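Local coordinates for lipoprotein (Clostridium difficile, PDB 4OTE), which probably binds methionine as the substrate-binding lipoprotein of a bacterial transport system, and holds a selenomethionine ligand and zinc ions in this crystal, at residues Ile88-Lys93 / Leu181-Asn186; Asn118-Glu123 / Gly135-Lys140; Leu127-Lys132 / Ile142-Lys147. All coordinates share one frame; numbering follows the deposited sequence.

How the contacts relate
All three contacts belong to the lobe built on the five-stranded sheet. Contact 1 lies at the sheet itself, tying strand 88-90 to the short helix that precedes edge strand 187-190; buried tyrosine packing and two hydrogen bonds carry it. Contacts 2 and 3, centres about 9 Å apart, both fold the long connection after helix 112-124: contact 2 packs it on the helix by van der Waals touches, with no hydrogen bond across, and contact 3, farther from the chain's centre, joins its own two limbs chiefly through the backbone. Arg-120 and Glu-123 couple these two, reaching Pro-131 O and Leu-130 N. Contact 1 does not touch either of them, and each contact mixes buried and exposed residues.

Contact 1 (Ile88-Lys93 / Leu181-Asn186); sequences ILYSYK and LDAKKN
Tyr-90 and Asn-186 both set CG anti to the carbonyl carbon, beside their own N (chi1 -66° and -76°), so that the phenol ring runs past helix 183-186 while the amide reaches the backbone of Ser-91. Asn-186 holds Ser-91 twice. Its backbone O accepts the N-H of Ser-91, Ser-91 N to Asn-186 O being 2.9 Å, with the donor nearly along the C=O axis. Its ND2 gives the straighter bond, 2.8 Å to Ser-91 O, which lies close to the amide plane although ND2 itself stands above the carbonyl plane of Ser-91. Asn-186 O is also approached by Tyr-90 CA at 3.3 Å, a CA-H...O contact. The Tyr-90 ring is filled in on both faces: Leu-181 CD1 sits over its centre, 4.3 Å from the centroid, as a CH-pi contact, and Ile-88 CG2 lies against the opposite face near the rim. Ring atom CE2 meets Ala-183 CA at 3.8 Å, while a water joins Tyr-90 OH to Leu-181 O. Farther out, the edge of the Tyr-92 ring faces the Asn-186 amide, their planes 78° apart. Asp-182 is the N-cap, its OD1 accepting from Lys-185 N at 2.7 Å. In the sheet of this periplasmic-binding-protein lobe, strand 88-90 runs between strands 168-171 and 187-190, and Leu-89 pairs with Ile-188 and Tyr-189. The bonds to Asn-186 therefore extend the link between strands 88-90 and 187-190 past their regular pairing, with polar groups of one residue satisfying both the N-H and the C=O of Ser-91.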
ATOM      1  N   ILE A  88       4.241   5.703   5.912  1.00 29.18           N
ATOM      2  CA  ILE A  88       4.333   6.811   6.847  1.00 30.75           C
ATOM      3  C   ILE A  88       4.582   6.262   8.243  1.00 30.39           C
ATOM      4  O   ILE A  88       3.946   5.290   8.660  1.00 31.11           O
ATOM      5  CB  ILE A  88       3.060   7.685   6.818  1.00 31.40           C
ATOM      6  CG1 ILE A  88       2.977   8.423   5.476  1.00 31.25           C
ATOM      7  CG2 ILE A  88       3.068   8.692   7.969  1.00 32.90           C
ATOM      8  CD1 ILE A  88       1.647   9.096   5.220  1.00 31.79           C
ATOM      9  N   LEU A  89       5.530   6.876   8.945  1.00 30.24           N
ATOM     10  CA  LEU A  89       5.835   6.524  10.322  1.00 30.65           C
ATOM     11  C   LEU A  89       4.975   7.403  11.225  1.00 31.56           C
ATOM     12  O   LEU A  89       5.089   8.631  11.188  1.00 31.94           O
ATOM     13  CB  LEU A  89       7.326   6.735  10.606  1.00 31.17           C
ATOM     14  CG  LEU A  89       7.880   6.296  11.971  1.00 32.22           C
ATOM     15  CD1 LEU A  89       7.696   4.805  12.191  1.00 32.32           C
ATOM     16  CD2 LEU A  89       9.350   6.672  12.099  1.00 32.97           C
ATOM     17  N   TYR A  90       4.097   6.769  12.002  1.00 32.70           N
ATOM     18  CA  TYR A  90       3.169   7.467  12.890  1.00 33.78           C
ATOM     19  C   TYR A  90       3.634   7.358  14.335  1.00 36.25           C
ATOM     20  O   TYR A  90       4.348   6.425  14.694  1.00 35.73           O
ATOM     21  CB  TYR A  90       1.763   6.873  12.778  1.00 33.09           C
ATOM     22  CG  TYR A  90       1.100   7.073  11.437  1.00 32.24           C
ATOM     23  CD1 TYR A  90       1.304   6.169  10.402  1.00 31.89           C
ATOM     24  CD2 TYR A  90       0.256   8.154  11.207  1.00 31.27           C
ATOM     25  CE1 TYR A  90       0.694   6.338   9.173  1.00 31.38           C
ATOM     26  CE2 TYR A  90      -0.359   8.333   9.979  1.00 31.23           C
ATOM     27  CZ  TYR A  90      -0.138   7.421   8.963  1.00 30.71           C
ATOM     28  OH  TYR A  90      -0.739   7.582   7.736  1.00 28.75           O
ATOM     29  N   SER A  91       3.211   8.311  15.160  1.00 37.62           N
ATOM     30  CA  SER A  91       3.567   8.322  16.572  1.00 40.40           C
ATOM     31  C   SER A  91       2.590   9.178  17.372  1.00 42.26           C
ATOM     32  O   SER A  91       2.186  10.249  16.918  1.00 41.64           O
ATOM     33  CB  SER A  91       4.993   8.847  16.755  1.00 41.53           C
ATOM     34  OG  SER A  91       5.382   8.844  18.119  1.00 42.02           O
ATOM     35  N   TYR A  92       2.202   8.684  18.549  1.00 44.63           N
ATOM     36  CA  TYR A  92       1.430   9.464  19.520  1.00 48.28           C
ATOM     37  C   TYR A  92       2.330  10.088  20.595  1.00 49.96           C
ATOM     38  O   TYR A  92       1.847  10.833  21.447  1.00 53.37           O
ATOM     39  CB  TYR A  92       0.385   8.588  20.230  1.00 49.02           C
ATOM     40  CG  TYR A  92      -0.792   8.122  19.399  1.00 48.83           C
ATOM     41  CD1 TYR A  92      -1.212   8.819  18.265  1.00 47.02           C
ATOM     42  CD2 TYR A  92      -1.521   6.994  19.780  1.00 49.12           C
ATOM     43  CE1 TYR A  92      -2.298   8.389  17.523  1.00 46.81           C
ATOM     44  CE2 TYR A  92      -2.611   6.561  19.044  1.00 47.84           C
ATOM     45  CZ  TYR A  92      -2.994   7.262  17.919  1.00 46.88           C
ATOM     46  OH  TYR A  92      -4.076   6.837  17.185  1.00 47.13           O
ATOM     47  N   LYS A  93       3.627   9.791  20.552  1.00 48.91           N
ATOM     48  CA  LYS A  93       4.530  10.128  21.652  1.00 50.00           C
ATOM     49  C   LYS A  93       5.647  11.113  21.289  1.00 48.15           C
ATOM     50  O   LYS A  93       6.138  11.825  22.160  1.00 47.52           O
ATOM     51  CB  LYS A  93       5.108   8.837  22.236  1.00 52.95           C
ATOM     52  CG  LYS A  93       4.022   7.890  22.728  1.00 55.65           C
ATOM     53  CD  LYS A  93       4.583   6.628  23.350  1.00 60.15           C
ATOM     54  CE  LYS A  93       3.461   5.676  23.734  1.00 62.39           C
ATOM     55  NZ  LYS A  93       3.983   4.418  24.337  1.00 67.06           N
ATOM     56  N   LEU A 181      -6.244   7.674  11.581  1.00 41.21           N
ATOM     57  CA  LEU A 181      -4.938   8.307  11.754  1.00 41.92           C
ATOM     58  C   LEU A 181      -4.760   9.457  10.768  1.00 42.18           C
ATOM     59  O   LEU A 181      -5.060   9.321   9.580  1.00 42.62           O
ATOM     60  CB  LEU A 181      -3.808   7.291  11.574  1.00 39.38           C
ATOM     61  CG  LEU A 181      -3.735   6.178  12.614  1.00 40.41           C
ATOM     62  CD1 LEU A 181      -2.660   5.178  12.231  1.00 39.94           C
ATOM     63  CD2 LEU A 181      -3.467   6.741  14.000  1.00 42.79           C
ATOM     64  N   ASP A 182      -4.270  10.583  11.275  1.00 43.59           N
ATOM     65  CA  ASP A 182      -4.042  11.780  10.476  1.00 43.68           C
ATOM     66  C   ASP A 182      -2.537  11.986  10.344  1.00 41.77           C
ATOM     67  O   ASP A 182      -1.846  12.206  11.344  1.00 42.28           O
ATOM     68  CB  ASP A 182      -4.698  12.988  11.156  1.00 47.29           C
ATOM     69  CG  ASP A 182      -4.536  14.274  10.364  1.00 51.24           C
ATOM     70  OD1 ASP A 182      -3.389  14.734  10.181  1.00 52.64           O
ATOM     71  OD2 ASP A 182      -5.565  14.840   9.940  1.00 58.18           O
ATOM     72  N   ALA A 183      -2.035  11.915   9.114  1.00 38.45           N
ATOM     73  CA  ALA A 183      -0.598  12.003   8.861  1.00 37.81           C
ATOM     74  C   ALA A 183      -0.057  13.403   9.136  1.00 38.31           C
ATOM     75  O   ALA A 183       1.078  13.553   9.586  1.00 37.69           O
ATOM     76  CB  ALA A 183      -0.282  11.586   7.435  1.00 36.35           C
ATOM     77  N   LYS A 184      -0.869  14.421   8.862  1.00 39.51           N
ATOM     78  CA  LYS A 184      -0.499  15.804   9.151  1.00 40.97           C
ATOM     79  C   LYS A 184      -0.265  15.987  10.647  1.00 42.87           C
ATOM     80  O   LYS A 184       0.700  16.619  11.060  1.00 46.16           O
ATOM     81  CB  LYS A 184      -1.589  16.767   8.667  1.00 40.52           C
ATOM     82  N   LYS A 185      -1.144  15.401  11.451  1.00 45.61           N
ATOM     83  CA  LYS A 185      -1.075  15.520  12.905  1.00 46.89           C
ATOM     84  C   LYS A 185      -0.018  14.596  13.520  1.00 44.66           C
ATOM     85  O   LYS A 185       0.793  15.040  14.328  1.00 47.52           O
ATOM     86  CB  LYS A 185      -2.449  15.217  13.506  1.00 50.42           C
ATOM     87  CG  LYS A 185      -2.541  15.372  15.016  1.00 56.83           C
ATOM     88  CD  LYS A 185      -3.876  14.860  15.530  1.00 61.30           C
ATOM     89  CE  LYS A 185      -3.854  14.653  17.036  1.00 65.11           C
ATOM     90  NZ  LYS A 185      -5.015  13.837  17.485  1.00 67.58           N
ATOM     91  N   ASN A 186      -0.023  13.323  13.125  1.00 42.47           N
ATOM     92  CA  ASN A 186       0.746  12.287  13.824  1.00 40.51           C
ATOM     93  C   ASN A 186       1.847  11.578  13.031  1.00 38.07           C
ATOM     94  O   ASN A 186       2.506  10.681  13.555  1.00 37.79           O
ATOM     95  CB  ASN A 186      -0.228  11.253  14.395  1.00 41.18           C
ATOM     96  CG  ASN A 186      -0.931  11.757  15.635  1.00 43.33           C
ATOM     97  OD1 ASN A 186      -2.080  12.189  15.581  1.00 44.37           O
ATOM     98  ND2 ASN A 186      -0.223  11.743  16.755  1.00 43.99           N
TER
HETATM   99  O   HOH W   1      -3.213   8.687   7.189  1.00 37.62           O

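Contact 2 (Asn118-Glu123 / Gly135-Lys140); sequences NLRYLE and GLVSPK
Helix 112-124 forms the first part of a beta-alpha-beta crossover between the parallel strands 105-109 and 150-154, and here the returning loop lies along it, in the sheet-based lobe of a periplasmic-binding-protein fold. Leu-119 buries the most surface. With CG anti to the carbonyl carbon (chi1 -68°), it sends CD1 straight at the loop backbone, meeting Ser-138 C at 3.4 Å and, alongside, the ring of Pro-139, whose CD is 3.9 Å from Leu-119 CD1. Phe-151 of strand 150-154 touches both Leu-119 and Pro-139, so this end of the contact merges with packing against the sheet. Val-137 answers from the loop with its two methyls divided between two helix residues. CG2 faces Leu-119, 4.1 Å from its CB, and CG1 turns to Arg-120. Ser-116 OG, one turn earlier on the helix, is hydrogen-bonded to Val-137 N, fixing the loop backbone where the valine plugs in. The Arg-120 chain bends at chi2 (-127°), which brings its guanidinium to the loop, crossing Val-137 at about a right angle. Polar bonds hold the group as well: NH1 forms a salt bridge with Glu-123 OE1 at 2.7 Å, though the hydrogen bond within it is weak, and NH2 donates to the backbone O of Pro-131. That same NH2 is the atom resting on the valine, 3.4 Å from Val-137 CG1.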
ATOM      1  N   ASN A 118      11.149  -1.147   5.506  1.00 41.55           N
ATOM      2  CA  ASN A 118      11.051  -0.229   6.639  1.00 42.00           C
ATOM      3  C   ASN A 118      12.386  -0.009   7.349  1.00 43.06           C
ATOM      4  O   ASN A 118      12.701   1.116   7.748  1.00 42.53           O
ATOM      5  CB  ASN A 118      10.001  -0.720   7.643  1.00 42.37           C
ATOM      6  CG  ASN A 118       8.578  -0.482   7.167  1.00 44.23           C
ATOM      7  OD1 ASN A 118       8.334   0.286   6.234  1.00 46.07           O
ATOM      8  ND2 ASN A 118       7.628  -1.131   7.821  1.00 47.11           N
ATOM      9  N   LEU A 119      13.165  -1.079   7.510  1.00 42.40           N
ATOM     10  CA  LEU A 119      14.477  -0.977   8.145  1.00 43.62           C
ATOM     11  C   LEU A 119      15.430  -0.138   7.304  1.00 42.93           C
ATOM     12  O   LEU A 119      16.223   0.630   7.849  1.00 42.56           O
ATOM     13  CB  LEU A 119      15.077  -2.361   8.399  1.00 46.13           C
ATOM     14  CG  LEU A 119      14.365  -3.217   9.452  1.00 47.25           C
ATOM     15  CD1 LEU A 119      14.918  -4.635   9.432  1.00 48.50           C
ATOM     16  CD2 LEU A 119      14.486  -2.612  10.843  1.00 48.72           C
ATOM     17  N   ARG A 120      15.343  -0.275   5.981  1.00 41.99           N
ATOM     18  CA  ARG A 120      16.168   0.527   5.076  1.00 43.21           C
ATOM     19  C   ARG A 120      15.764   2.001   5.067  1.00 42.41           C
ATOM     20  O   ARG A 120      16.618   2.870   4.875  1.00 43.18           O
ATOM     21  CB  ARG A 120      16.153  -0.044   3.656  1.00 44.58           C
ATOM     22  CG  ARG A 120      16.837  -1.401   3.547  1.00 48.56           C
ATOM     23  CD  ARG A 120      17.906  -1.428   2.463  1.00 51.06           C
ATOM     24  NE  ARG A 120      18.690  -2.668   2.489  1.00 54.79           N
ATOM     25  CZ  ARG A 120      19.925  -2.800   2.983  1.00 57.39           C
ATOM     26  NH1 ARG A 120      20.576  -1.772   3.522  1.00 58.06           N
ATOM     27  NH2 ARG A 120      20.521  -3.987   2.937  1.00 59.77           N
ATOM     28  N   TYR A 121      14.478   2.290   5.272  1.00 40.98           N
ATOM     29  CA  TYR A 121      14.046   3.678   5.439  1.00 40.89           C
ATOM     30  C   TYR A 121      14.715   4.266   6.680  1.00 42.94           C
ATOM     31  O   TYR A 121      15.279   5.359   6.629  1.00 44.05           O
ATOM     32  CB  TYR A 121      12.520   3.803   5.566  1.00 39.45           C
ATOM     33  CG  TYR A 121      11.713   3.451   4.325  1.00 37.53           C
ATOM     34  CD1 TYR A 121      12.151   3.797   3.045  1.00 37.34           C
ATOM     35  CD2 TYR A 121      10.483   2.805   4.441  1.00 36.44           C
ATOM     36  CE1 TYR A 121      11.404   3.481   1.921  1.00 36.03           C
ATOM     37  CE2 TYR A 121       9.730   2.487   3.324  1.00 36.36           C
ATOM     38  CZ  TYR A 121      10.191   2.827   2.064  1.00 37.35           C
ATOM     39  OH  TYR A 121       9.432   2.510   0.950  1.00 36.41           O
ATOM     40  N   LEU A 122      14.669   3.526   7.785  1.00 44.69           N
ATOM     41  CA  LEU A 122      15.294   3.962   9.035  1.00 47.65           C
ATOM     42  C   LEU A 122      16.813   4.133   8.899  1.00 51.33           C
ATOM     43  O   LEU A 122      17.399   5.016   9.534  1.00 52.17           O
ATOM     44  CB  LEU A 122      14.965   2.994  10.174  1.00 47.46           C
ATOM     45  CG  LEU A 122      13.489   2.937  10.588  1.00 47.94           C
ATOM     46  CD1 LEU A 122      13.262   1.834  11.610  1.00 49.04           C
ATOM     47  CD2 LEU A 122      13.010   4.274  11.133  1.00 49.27           C
ATOM     48  N   GLU A 123      17.441   3.298   8.071  1.00 52.34           N
ATOM     49  CA  GLU A 123      18.856   3.454   7.742  1.00 53.79           C
ATOM     50  C   GLU A 123      19.108   4.764   7.001  1.00 53.57           C
ATOM     51  O   GLU A 123      20.037   5.502   7.332  1.00 55.10           O
ATOM     52  CB  GLU A 123      19.352   2.279   6.893  1.00 56.38           C
ATOM     53  CG  GLU A 123      20.807   2.391   6.451  1.00 58.76           C
ATOM     54  CD  GLU A 123      21.305   1.138   5.758  1.00 63.08           C
ATOM     55  OE1 GLU A 123      20.567   0.593   4.910  1.00 62.69           O
ATOM     56  OE2 GLU A 123      22.440   0.701   6.057  1.00 67.38           O
ATOM     57  N   GLY A 135      19.482  -7.637  -0.724  1.00 83.88           N
ATOM     58  CA  GLY A 135      18.728  -8.758  -0.165  1.00 79.18           C
ATOM     59  C   GLY A 135      17.893  -8.320   1.023  1.00 73.24           C
ATOM     60  O   GLY A 135      18.134  -7.259   1.598  1.00 74.07           O
ATOM     61  N   LEU A 136      16.913  -9.139   1.394  1.00 68.99           N
ATOM     62  CA  LEU A 136      16.016  -8.818   2.504  1.00 65.65           C
ATOM     63  C   LEU A 136      16.760  -8.770   3.836  1.00 66.78           C
ATOM     64  O   LEU A 136      17.547  -9.667   4.150  1.00 65.53           O
ATOM     65  CB  LEU A 136      14.872  -9.834   2.598  1.00 66.14           C
ATOM     66  CG  LEU A 136      13.856  -9.846   1.453  1.00 66.48           C
ATOM     67  CD1 LEU A 136      12.825 -10.939   1.683  1.00 66.72           C
ATOM     68  CD2 LEU A 136      13.175  -8.494   1.300  1.00 65.16           C
ATOM     69  N   VAL A 137      16.506  -7.713   4.607  1.00 62.23           N
ATOM     70  CA  VAL A 137      17.099  -7.556   5.933  1.00 60.12           C
ATOM     71  C   VAL A 137      16.034  -7.669   7.017  1.00 57.09           C
ATOM     72  O   VAL A 137      14.855  -7.401   6.778  1.00 55.03           O
ATOM     73  CB  VAL A 137      17.859  -6.216   6.079  1.00 61.51           C
ATOM     74  CG1 VAL A 137      19.044  -6.174   5.124  1.00 63.50           C
ATOM     75  CG2 VAL A 137      16.944  -5.016   5.856  1.00 57.68           C
ATOM     76  N   SER A 138      16.470  -8.075   8.206  1.00 56.55           N
ATOM     77  CA  SER A 138      15.605  -8.188   9.375  1.00 56.26           C
ATOM     78  C   SER A 138      16.307  -7.522  10.567  1.00 56.11           C
ATOM     79  O   SER A 138      17.492  -7.189  10.472  1.00 55.98           O
ATOM     80  CB  SER A 138      15.322  -9.665   9.667  1.00 58.37           C
ATOM     81  OG  SER A 138      16.477 -10.323  10.169  1.00 61.81           O
ATOM     82  N   PRO A 139      15.585  -7.318  11.687  1.00 55.30           N
ATOM     83  CA  PRO A 139      16.204  -6.720  12.883  1.00 57.68           C
ATOM     84  C   PRO A 139      17.449  -7.465  13.400  1.00 60.83           C
ATOM     85  O   PRO A 139      18.289  -6.865  14.071  1.00 60.85           O
ATOM     86  CB  PRO A 139      15.078  -6.771  13.921  1.00 57.33           C
ATOM     87  CG  PRO A 139      13.823  -6.768  13.123  1.00 55.41           C
ATOM     88  CD  PRO A 139      14.134  -7.526  11.867  1.00 54.70           C
ATOM     89  N   LYS A 140      17.555  -8.758  13.089  1.00 63.30           N
ATOM     90  CA  LYS A 140      18.750  -9.546  13.397  1.00 64.93           C
ATOM     91  C   LYS A 140      20.001  -9.039  12.665  1.00 65.48           C
ATOM     92  O   LYS A 140      21.120  -9.245  13.135  1.00 67.49           O
ATOM     93  CB  LYS A 140      18.516 -11.018  13.045  1.00 64.70           C
TER

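Contact 3 (Leu127-Lys132 / Ile142-Lys147); sequences LLTLPK and IIENPK
Three hydrogen bonds centre on Thr-129, which meets the backbone of Ile-143 and Glu-144 with its N, its O and its hydroxyl. Thr-129 N donates to Glu-144 O at 3.0 Å, in the carbonyl plane and on a lone pair. Going the other way, Ile-143 N gives to Thr-129 O at 2.8 Å. The third uses the side chain: with OG1 set between the backbone N and the carbonyl carbon (chi1 63°), Thr-129 OG1 accepts from Glu-144 N at 2.8 Å, and Glu-144 CB and CG crowd against the same oxygen. The two limbs run roughly antiparallel, 146° apart, yet neither forms a regular strand; theirs is an irregular antiparallel pairing, bonded like strands at Thr-129 only, within the long connection from helix 112-124 to strand 150-154. Apolar contacts lie to one side of this pairing. Leu-128 crosses Ile-142 at about a right angle, Leu-128 CD2 lying 3.8 Å from Ile-142 CD1, and both residues touch Phe-151 of strand 150-154. Leu-130 CD2 leans obliquely on Ile-142 CG1 at 4.1 Å. Ile-143 instead stretches CD1 along the other limb, 3.7 Å from Pro-131 N. Near the far end, Pro-146 CD rests on Leu-127 O at 3.5 Å.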
ATOM      1  N   LEU A 127      19.282   6.360  11.464  1.00 57.63           N
ATOM      2  CA  LEU A 127      18.916   5.736  12.743  1.00 58.75           C
ATOM      3  C   LEU A 127      19.617   4.403  13.006  1.00 57.42           C
ATOM      4  O   LEU A 127      19.731   3.989  14.157  1.00 60.15           O
ATOM      5  CB  LEU A 127      17.396   5.559  12.850  1.00 59.94           C
ATOM      6  CG  LEU A 127      16.696   6.501  13.835  1.00 63.54           C
ATOM      7  CD1 LEU A 127      15.537   7.224  13.172  1.00 63.93           C
ATOM      8  CD2 LEU A 127      16.231   5.741  15.071  1.00 65.16           C
ATOM      9  N   LEU A 128      20.076   3.735  11.951  1.00 56.46           N
ATOM     10  CA  LEU A 128      20.803   2.470  12.087  1.00 58.20           C
ATOM     11  C   LEU A 128      21.574   2.135  10.809  1.00 57.83           C
ATOM     12  O   LEU A 128      21.439   2.826   9.805  1.00 56.04           O
ATOM     13  CB  LEU A 128      19.838   1.333  12.459  1.00 58.22           C
ATOM     14  CG  LEU A 128      18.529   1.204  11.671  1.00 57.66           C
ATOM     15  CD1 LEU A 128      18.775   0.709  10.253  1.00 57.65           C
ATOM     16  CD2 LEU A 128      17.561   0.273  12.388  1.00 56.64           C
ATOM     17  N   THR A 129      22.390   1.086  10.856  1.00 61.61           N
ATOM     18  CA  THR A 129      23.134   0.634   9.680  1.00 62.46           C
ATOM     19  C   THR A 129      22.889  -0.849   9.418  1.00 64.12           C
ATOM     20  O   THR A 129      22.737  -1.640  10.352  1.00 66.82           O
ATOM     21  CB  THR A 129      24.651   0.883   9.824  1.00 63.59           C
ATOM     22  OG1 THR A 129      25.168   0.129  10.926  1.00 64.56           O
ATOM     23  CG2 THR A 129      24.935   2.363  10.037  1.00 61.93           C
ATOM     24  N   LEU A 130      22.857  -1.211   8.137  1.00 67.11           N
ATOM     25  CA  LEU A 130      22.587  -2.580   7.699  1.00 68.58           C
ATOM     26  C   LEU A 130      23.702  -3.053   6.766  1.00 70.82           C
ATOM     27  O   LEU A 130      24.484  -2.235   6.277  1.00 72.13           O
ATOM     28  CB  LEU A 130      21.244  -2.628   6.969  1.00 67.08           C
ATOM     29  CG  LEU A 130      20.008  -2.314   7.818  1.00 65.80           C
ATOM     30  CD1 LEU A 130      18.859  -1.814   6.952  1.00 63.28           C
ATOM     31  CD2 LEU A 130      19.592  -3.535   8.627  1.00 66.27           C
ATOM     32  N   PRO A 131      23.793  -4.375   6.521  1.00 74.06           N
ATOM     33  CA  PRO A 131      24.776  -4.863   5.548  1.00 78.45           C
ATOM     34  C   PRO A 131      24.462  -4.409   4.122  1.00 81.30           C
ATOM     35  O   PRO A 131      23.296  -4.208   3.778  1.00 79.04           O
ATOM     36  CB  PRO A 131      24.673  -6.391   5.671  1.00 76.82           C
ATOM     37  CG  PRO A 131      23.353  -6.648   6.311  1.00 74.32           C
ATOM     38  CD  PRO A 131      23.133  -5.485   7.228  1.00 74.02           C
ATOM     39  N   LYS A 132      25.504  -4.249   3.309  1.00 87.81           N
ATOM     40  CA  LYS A 132      25.354  -3.777   1.929  1.00 90.60           C
ATOM     41  C   LYS A 132      24.733  -4.849   1.034  1.00 92.26           C
ATOM     42  O   LYS A 132      24.789  -6.041   1.344  1.00 94.71           O
ATOM     43  CB  LYS A 132      26.708  -3.337   1.353  1.00 94.20           C
ATOM     44  CG  LYS A 132      27.132  -1.926   1.736  1.00 95.78           C
ATOM     45  CD  LYS A 132      27.314  -1.764   3.237  1.00 98.02           C
ATOM     46  CE  LYS A 132      27.921  -0.415   3.589  1.00100.53           C
ATOM     47  NZ  LYS A 132      29.407  -0.424   3.494  1.00103.37           N
ATOM     48  N   ILE A 142      20.854  -5.864  11.947  1.00 62.74           N
ATOM     49  CA  ILE A 142      21.245  -4.492  12.266  1.00 64.15           C
ATOM     50  C   ILE A 142      22.678  -4.463  12.791  1.00 69.07           C
ATOM     51  O   ILE A 142      22.984  -5.084  13.809  1.00 72.11           O
ATOM     52  CB  ILE A 142      20.291  -3.852  13.298  1.00 62.63           C
ATOM     53  CG1 ILE A 142      18.907  -3.636  12.668  1.00 59.22           C
ATOM     54  CG2 ILE A 142      20.852  -2.528  13.808  1.00 62.03           C
ATOM     55  CD1 ILE A 142      17.812  -3.327  13.665  1.00 57.40           C
ATOM     56  N   ILE A 143      23.549  -3.741  12.089  1.00 72.11           N
ATOM     57  CA  ILE A 143      24.951  -3.621  12.488  1.00 74.14           C
ATOM     58  C   ILE A 143      25.070  -2.610  13.628  1.00 76.03           C
ATOM     59  O   ILE A 143      25.386  -2.987  14.754  1.00 79.14           O
ATOM     60  CB  ILE A 143      25.854  -3.237  11.294  1.00 74.49           C
ATOM     61  CG1 ILE A 143      25.813  -4.347  10.235  1.00 74.21           C
ATOM     62  CG2 ILE A 143      27.289  -2.998  11.750  1.00 75.79           C
ATOM     63  CD1 ILE A 143      26.533  -4.011   8.947  1.00 74.53           C
ATOM     64  N   GLU A 144      24.809  -1.337  13.339  1.00 75.84           N
ATOM     65  CA  GLU A 144      24.828  -0.296  14.366  1.00 77.10           C
ATOM     66  C   GLU A 144      23.415   0.182  14.686  1.00 74.35           C
ATOM     67  O   GLU A 144      22.573   0.308  13.796  1.00 76.45           O
ATOM     68  CB  GLU A 144      25.695   0.885  13.933  1.00 80.86           C
ATOM     69  CG  GLU A 144      27.130   0.499  13.610  1.00 86.39           C
ATOM     70  CD  GLU A 144      28.038   1.701  13.434  1.00 90.28           C
ATOM     71  OE1 GLU A 144      27.584   2.719  12.871  1.00 87.53           O
ATOM     72  OE2 GLU A 144      29.212   1.621  13.856  1.00 99.93           O
ATOM     73  N   ASN A 145      23.174   0.445  15.967  1.00 71.83           N
ATOM     74  CA  ASN A 145      21.865   0.854  16.461  1.00 67.84           C
ATOM     75  C   ASN A 145      22.055   1.841  17.622  1.00 69.19           C
ATOM     76  O   ASN A 145      21.740   1.524  18.768  1.00 71.30           O
ATOM     77  CB  ASN A 145      21.070  -0.382  16.907  1.00 64.24           C
ATOM     78  CG  ASN A 145      19.613  -0.074  17.222  1.00 59.39           C
ATOM     79  OD1 ASN A 145      19.192   1.085  17.241  1.00 56.65           O
ATOM     80  ND2 ASN A 145      18.839  -1.119  17.483  1.00 56.53           N
ATOM     81  N   PRO A 146      22.571   3.048  17.318  1.00 71.11           N
ATOM     82  CA  PRO A 146      22.964   4.016  18.349  1.00 74.28           C
ATOM     83  C   PRO A 146      21.946   4.192  19.472  1.00 75.76           C
ATOM     84  O   PRO A 146      22.311   4.144  20.646  1.00 80.32           O
ATOM     85  CB  PRO A 146      23.122   5.334  17.568  1.00 71.96           C
ATOM     86  CG  PRO A 146      22.539   5.088  16.216  1.00 70.07           C
ATOM     87  CD  PRO A 146      22.705   3.622  15.968  1.00 70.99           C
ATOM     88  N   LYS A 147      20.678   4.364  19.110  1.00 73.92           N
ATOM     89  CA  LYS A 147      19.640   4.708  20.080  1.00 72.93           C
ATOM     90  C   LYS A 147      18.856   3.505  20.607  1.00 73.14           C
ATOM     91  O   LYS A 147      17.741   3.666  21.102  1.00 76.29           O
ATOM     92  CB  LYS A 147      18.694   5.740  19.468  1.00 71.24           C
ATOM     93  CG  LYS A 147      19.441   6.870  18.785  1.00 71.59           C
ATOM     94  CD  LYS A 147      18.662   8.168  18.793  1.00 70.42           C
ATOM     95  CE  LYS A 147      19.529   9.316  18.316  1.00 69.98           C
ATOM     96  NZ  LYS A 147      18.702  10.429  17.784  1.00 73.90           N
TER